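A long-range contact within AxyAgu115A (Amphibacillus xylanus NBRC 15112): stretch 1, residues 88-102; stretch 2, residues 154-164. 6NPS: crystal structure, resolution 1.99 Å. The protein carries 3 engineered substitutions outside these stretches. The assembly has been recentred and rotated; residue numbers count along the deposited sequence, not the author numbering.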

# COMPACT_ATOMS: atom_id res chain seq x y z
N THR A 88 -71.68 -17.07 2.38
CA THR A 88 -71.01 -18.33 2.72
C THR A 88 -69.69 -18.49 1.98
O THR A 88 -68.86 -19.29 2.39
CB THR A 88 -71.90 -19.52 2.43
OG1 THR A 88 -72.05 -19.64 1.01
CG2 THR A 88 -73.28 -19.34 3.09
N GLU A 89 -69.47 -17.73 0.91
CA GLU A 89 -68.20 -17.81 0.20
C GLU A 89 -67.03 -17.31 1.05
O GLU A 89 -65.87 -17.67 0.77
CB GLU A 89 -68.27 -17.00 -1.08
CG GLU A 89 -68.57 -17.80 -2.30
CD GLU A 89 -68.66 -16.92 -3.53
OE1 GLU A 89 -69.67 -16.19 -3.66
OE2 GLU A 89 -67.73 -16.96 -4.36
N ILE A 90 -67.26 -16.44 2.02
CA ILE A 90 -66.16 -15.83 2.77
C ILE A 90 -66.27 -16.04 4.27
O ILE A 90 -65.28 -15.81 4.98
CB ILE A 90 -66.03 -14.32 2.47
CG1 ILE A 90 -67.19 -13.56 3.12
CG2 ILE A 90 -65.89 -14.05 0.94
CD1 ILE A 90 -67.08 -12.03 2.94
N ALA A 91 -67.44 -16.44 4.78
CA ALA A 91 -67.66 -16.56 6.22
C ALA A 91 -66.65 -17.52 6.85
O ALA A 91 -66.40 -18.61 6.33
CB ALA A 91 -69.08 -17.06 6.50
N GLY A 92 -66.10 -17.11 7.99
CA GLY A 92 -65.14 -17.93 8.70
C GLY A 92 -63.71 -17.92 8.16
O GLY A 92 -62.81 -18.38 8.87
N LYS A 93 -63.48 -17.42 6.94
CA LYS A 93 -62.15 -17.40 6.35
C LYS A 93 -61.33 -16.24 6.91
O LYS A 93 -61.87 -15.25 7.38
CB LYS A 93 -62.21 -17.31 4.83
CG LYS A 93 -62.70 -18.61 4.22
CD LYS A 93 -62.63 -18.58 2.74
CE LYS A 93 -63.07 -19.92 2.18
NZ LYS A 93 -63.09 -19.86 0.69
N ARG A 94 -60.00 -16.36 6.81
CA ARG A 94 -59.07 -15.41 7.40
C ARG A 94 -58.67 -14.37 6.36
O ARG A 94 -58.12 -14.73 5.32
CB ARG A 94 -57.84 -16.16 7.91
CG ARG A 94 -56.79 -15.29 8.61
CD ARG A 94 -55.61 -16.12 9.19
NE ARG A 94 -55.54 -17.48 8.66
CZ ARG A 94 -54.86 -17.85 7.56
NH1 ARG A 94 -54.17 -16.97 6.83
NH2 ARG A 94 -54.87 -19.13 7.19
N GLU A 95 -58.93 -13.10 6.64
CA GLU A 95 -58.46 -11.98 5.83
C GLU A 95 -58.87 -12.12 4.36
O GLU A 95 -58.08 -11.90 3.45
CB GLU A 95 -56.94 -11.83 5.98
CG GLU A 95 -56.54 -11.65 7.45
CD GLU A 95 -55.04 -11.43 7.70
OE1 GLU A 95 -54.20 -11.75 6.85
OE2 GLU A 95 -54.71 -10.94 8.81
N VAL A 96 -60.14 -12.46 4.13
CA VAL A 96 -60.66 -12.59 2.77
C VAL A 96 -61.74 -11.51 2.55
O VAL A 96 -62.42 -11.09 3.49
CB VAL A 96 -61.25 -14.02 2.60
CG1 VAL A 96 -62.34 -14.06 1.56
CG2 VAL A 96 -60.13 -15.01 2.25
N PHE A 97 -61.97 -11.12 1.29
CA PHE A 97 -63.10 -10.23 1.04
C PHE A 97 -63.82 -10.62 -0.24
O PHE A 97 -63.29 -11.33 -1.09
CB PHE A 97 -62.67 -8.75 0.99
CG PHE A 97 -61.68 -8.46 -0.08
CD1 PHE A 97 -62.11 -8.13 -1.36
CD2 PHE A 97 -60.33 -8.53 0.17
CE1 PHE A 97 -61.18 -7.86 -2.37
CE2 PHE A 97 -59.40 -8.27 -0.82
CZ PHE A 97 -59.84 -7.93 -2.10
N LEU A 98 -65.06 -10.17 -0.32
CA LEU A 98 -65.89 -10.23 -1.51
C LEU A 98 -66.01 -8.82 -2.06
O LEU A 98 -66.23 -7.87 -1.30
CB LEU A 98 -67.28 -10.78 -1.16
CG LEU A 98 -68.41 -10.63 -2.18
CD1 LEU A 98 -68.23 -11.61 -3.36
CD2 LEU A 98 -69.74 -10.85 -1.49
N PHE A 99 -65.85 -8.67 -3.38
CA PHE A 99 -65.83 -7.38 -4.05
C PHE A 99 -66.78 -7.58 -5.23
O PHE A 99 -66.43 -8.26 -6.21
CB PHE A 99 -64.38 -7.06 -4.47
CG PHE A 99 -64.17 -5.69 -5.05
CD1 PHE A 99 -63.70 -4.65 -4.24
CD2 PHE A 99 -64.34 -5.47 -6.42
CE1 PHE A 99 -63.44 -3.39 -4.79
CE2 PHE A 99 -64.09 -4.22 -7.00
CZ PHE A 99 -63.64 -3.17 -6.17
N GLN A 100 -68.00 -7.07 -5.13
CA GLN A 100 -69.03 -7.50 -6.06
C GLN A 100 -69.97 -6.34 -6.37
O GLN A 100 -70.41 -5.64 -5.46
CB GLN A 100 -69.83 -8.68 -5.49
CG GLN A 100 -70.85 -9.22 -6.44
CD GLN A 100 -71.59 -10.42 -5.89
OE1 GLN A 100 -71.40 -10.79 -4.73
NE2 GLN A 100 -72.45 -11.01 -6.71
N VAL A 101 -70.32 -6.19 -7.67
CA VAL A 101 -71.32 -5.21 -8.09
C VAL A 101 -72.67 -5.88 -8.06
O VAL A 101 -72.82 -7.03 -8.49
CB VAL A 101 -71.01 -4.64 -9.49
CG1 VAL A 101 -72.13 -3.78 -10.00
CG2 VAL A 101 -69.69 -3.88 -9.48
N VAL A 102 -73.69 -5.15 -7.55
CA VAL A 102 -75.01 -5.72 -7.34
C VAL A 102 -76.05 -4.71 -7.83
O VAL A 102 -75.85 -3.49 -7.77
CB VAL A 102 -75.25 -6.08 -5.85
CG1 VAL A 102 -74.32 -7.24 -5.40
CG2 VAL A 102 -75.02 -4.88 -5.01
N SER A 154 -65.52 2.54 -14.39
CA SER A 154 -66.66 1.64 -14.46
C SER A 154 -66.25 0.22 -14.15
O SER A 154 -65.09 -0.16 -14.35
CB SER A 154 -67.34 1.67 -15.83
OG SER A 154 -67.79 2.97 -16.08
N LEU A 155 -67.21 -0.57 -13.65
CA LEU A 155 -67.08 -2.00 -13.46
C LEU A 155 -68.30 -2.65 -14.07
O LEU A 155 -69.41 -2.11 -13.93
CB LEU A 155 -66.98 -2.41 -11.99
CG LEU A 155 -65.88 -1.87 -11.08
CD1 LEU A 155 -66.27 -2.11 -9.61
CD2 LEU A 155 -64.56 -2.56 -11.37
N LYS A 156 -68.11 -3.79 -14.72
CA LYS A 156 -69.23 -4.51 -15.32
C LYS A 156 -70.30 -4.80 -14.26
O LYS A 156 -70.01 -4.95 -13.07
CB LYS A 156 -68.73 -5.80 -15.97
CG LYS A 156 -69.79 -6.57 -16.73
CD LYS A 156 -70.02 -6.03 -18.15
CE LYS A 156 -70.54 -7.11 -19.10
NZ LYS A 156 -70.72 -6.62 -20.50
N GLY A 157 -71.55 -4.86 -14.71
CA GLY A 157 -72.67 -5.01 -13.78
C GLY A 157 -72.67 -6.29 -12.96
O GLY A 157 -73.39 -6.37 -11.96
N ASP A 158 -71.91 -7.30 -13.38
CA ASP A 158 -71.79 -8.53 -12.61
C ASP A 158 -70.35 -8.78 -12.15
O ASP A 158 -69.97 -9.94 -11.92
CB ASP A 158 -72.30 -9.73 -13.41
CG ASP A 158 -71.57 -9.89 -14.74
OD1 ASP A 158 -70.76 -9.02 -15.09
OD2 ASP A 158 -71.83 -10.89 -15.44
N TYR A 159 -69.54 -7.72 -12.05
CA TYR A 159 -68.20 -7.85 -11.48
C TYR A 159 -68.29 -8.58 -10.15
O TYR A 159 -69.16 -8.28 -9.33
CB TYR A 159 -67.55 -6.48 -11.28
CG TYR A 159 -66.07 -6.62 -11.13
CD1 TYR A 159 -65.48 -6.93 -9.88
CD2 TYR A 159 -65.23 -6.48 -12.23
CE1 TYR A 159 -64.12 -7.08 -9.76
CE2 TYR A 159 -63.86 -6.63 -12.12
CZ TYR A 159 -63.30 -6.92 -10.89
OH TYR A 159 -61.94 -7.07 -10.84
N LYS A 160 -67.41 -9.55 -9.95
CA LYS A 160 -67.36 -10.31 -8.70
C LYS A 160 -65.97 -10.88 -8.52
O LYS A 160 -65.45 -11.55 -9.41
CB LYS A 160 -68.41 -11.44 -8.67
CG LYS A 160 -68.36 -12.30 -7.37
CD LYS A 160 -69.09 -13.64 -7.61
CE LYS A 160 -69.34 -14.40 -6.34
NZ LYS A 160 -70.09 -15.69 -6.59
N TYR A 161 -65.36 -10.61 -7.37
CA TYR A 161 -64.05 -11.15 -7.05
C TYR A 161 -64.07 -11.53 -5.58
O TYR A 161 -64.57 -10.75 -4.76
CB TYR A 161 -62.94 -10.11 -7.34
CG TYR A 161 -61.58 -10.56 -6.86
CD1 TYR A 161 -60.95 -11.66 -7.44
CD2 TYR A 161 -60.96 -9.93 -5.79
CE1 TYR A 161 -59.72 -12.09 -6.98
CE2 TYR A 161 -59.72 -10.35 -5.33
CZ TYR A 161 -59.11 -11.43 -5.91
OH TYR A 161 -57.87 -11.84 -5.45
N VAL A 162 -63.58 -12.74 -5.26
CA VAL A 162 -63.43 -13.24 -3.88
C VAL A 162 -61.93 -13.52 -3.66
O VAL A 162 -61.36 -14.40 -4.33
CB VAL A 162 -64.26 -14.52 -3.64
CG1 VAL A 162 -64.04 -15.06 -2.24
CG2 VAL A 162 -65.76 -14.29 -3.93
N SER A 163 -61.28 -12.77 -2.77
CA SER A 163 -59.84 -12.95 -2.55
C SER A 163 -59.56 -14.32 -1.92
O SER A 163 -60.48 -15.03 -1.49
CB SER A 163 -59.29 -11.82 -1.67
OG SER A 163 -59.85 -11.90 -0.35
N LYS A 164 -58.29 -14.69 -1.79
CA LYS A 164 -57.93 -15.98 -1.17
C LYS A 164 -57.20 -15.75 0.15
O LYS A 164 -56.57 -14.70 0.33
CB LYS A 164 -57.07 -16.81 -2.12
CG LYS A 164 -57.73 -17.11 -3.45
CD LYS A 164 -56.75 -17.78 -4.41
CE LYS A 164 -57.47 -18.41 -5.59
NZ LYS A 164 -57.59 -19.89 -5.44
O HOH W 1 -61.28 -17.88 -0.90
O HOH W 2 -57.39 -12.14 0.97
O HOH W 3 -71.88 -11.16 -10.03

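What holds the two stretches side by side? Strand 97-102 and strand 160-162 run antiparallel, their axes 172° apart in direction and approaching to 4.7 Å. At the center, Phe-99 and Tyr-161 form a hydrogen-bonded pair: Phe-99 N donates to Tyr-161 O at 2.8 Å, and Tyr-161 N donates to Phe-99 O at 2.8 Å. Farther along, Val-101 N reaches Tyr-159 O at 2.9 Å, so the ladder continues into the type I turn from Lys-156 to Tyr-159, just before the second strand begins.

Why does Val-101 lose the most surface to the other stretch? Its CA-to-CB bond points toward stretch 2, into the path of the chain as it turns. Val-101 CG2 packs 3.9 Å from Leu-155 CD1 and 3.8 Å from Tyr-159 CB, while Val-101 CG1 lies 3.5 Å from Gly-157 O. The small branched side chain therefore touches residues before, within and at the end of the turn, and its backbone amide is bonded to the same segment.

How does Phe-99 use its ring? Phe-99 and Tyr-161 project to the same face of the sheet, where Phe-99 CB and Tyr-161 CB are 4.4 Å apart. The phenyl ring extends to meet Tyr-159, whose CE1 sits at the ring edge, 3.7 Å from Phe-99 CD2; the two ring planes are inclined at 78°. Phe-99 CE2 also lies 4.0 Å from Leu-155 CD1, so Phe-99 and Val-101 share this leucine methyl as an apolar neighbor.

What does Val-162 meet on the other face? It pairs with Leu-98 without direct backbone hydrogen bonds, their CA atoms 4.6 Å apart, and Val-162 CG2 packs against Leu-98 CD1 at 3.7 Å. Val-162 CG1 comes within 3.8 Å of Ile-90 CG2, bringing the loop before the strand into the contact. Lys-160 projects to this same face, and its extended chain carries Lys-160 NZ to 3.0 Å from Glu-89 OE1, a hydrogen-bonded salt bridge.

How is the far end closed at Ser-163? Its backbone and side chain both bind Phe-97: Ser-163 N donates to Phe-97 O at 3.0 Å, and Phe-97 N donates to Ser-163 OG at 2.8 Å. The hydroxyl, one residue beyond the end of strand 160-162, thus accepts a hydrogen bond from the backbone amide of Phe-97, while Ser-163 CB lies over the Phe-97 ring face in a CH-pi contact. A water joins Ser-163 OG to Glu-95 O and Lys-164 O, extending the link past the strands.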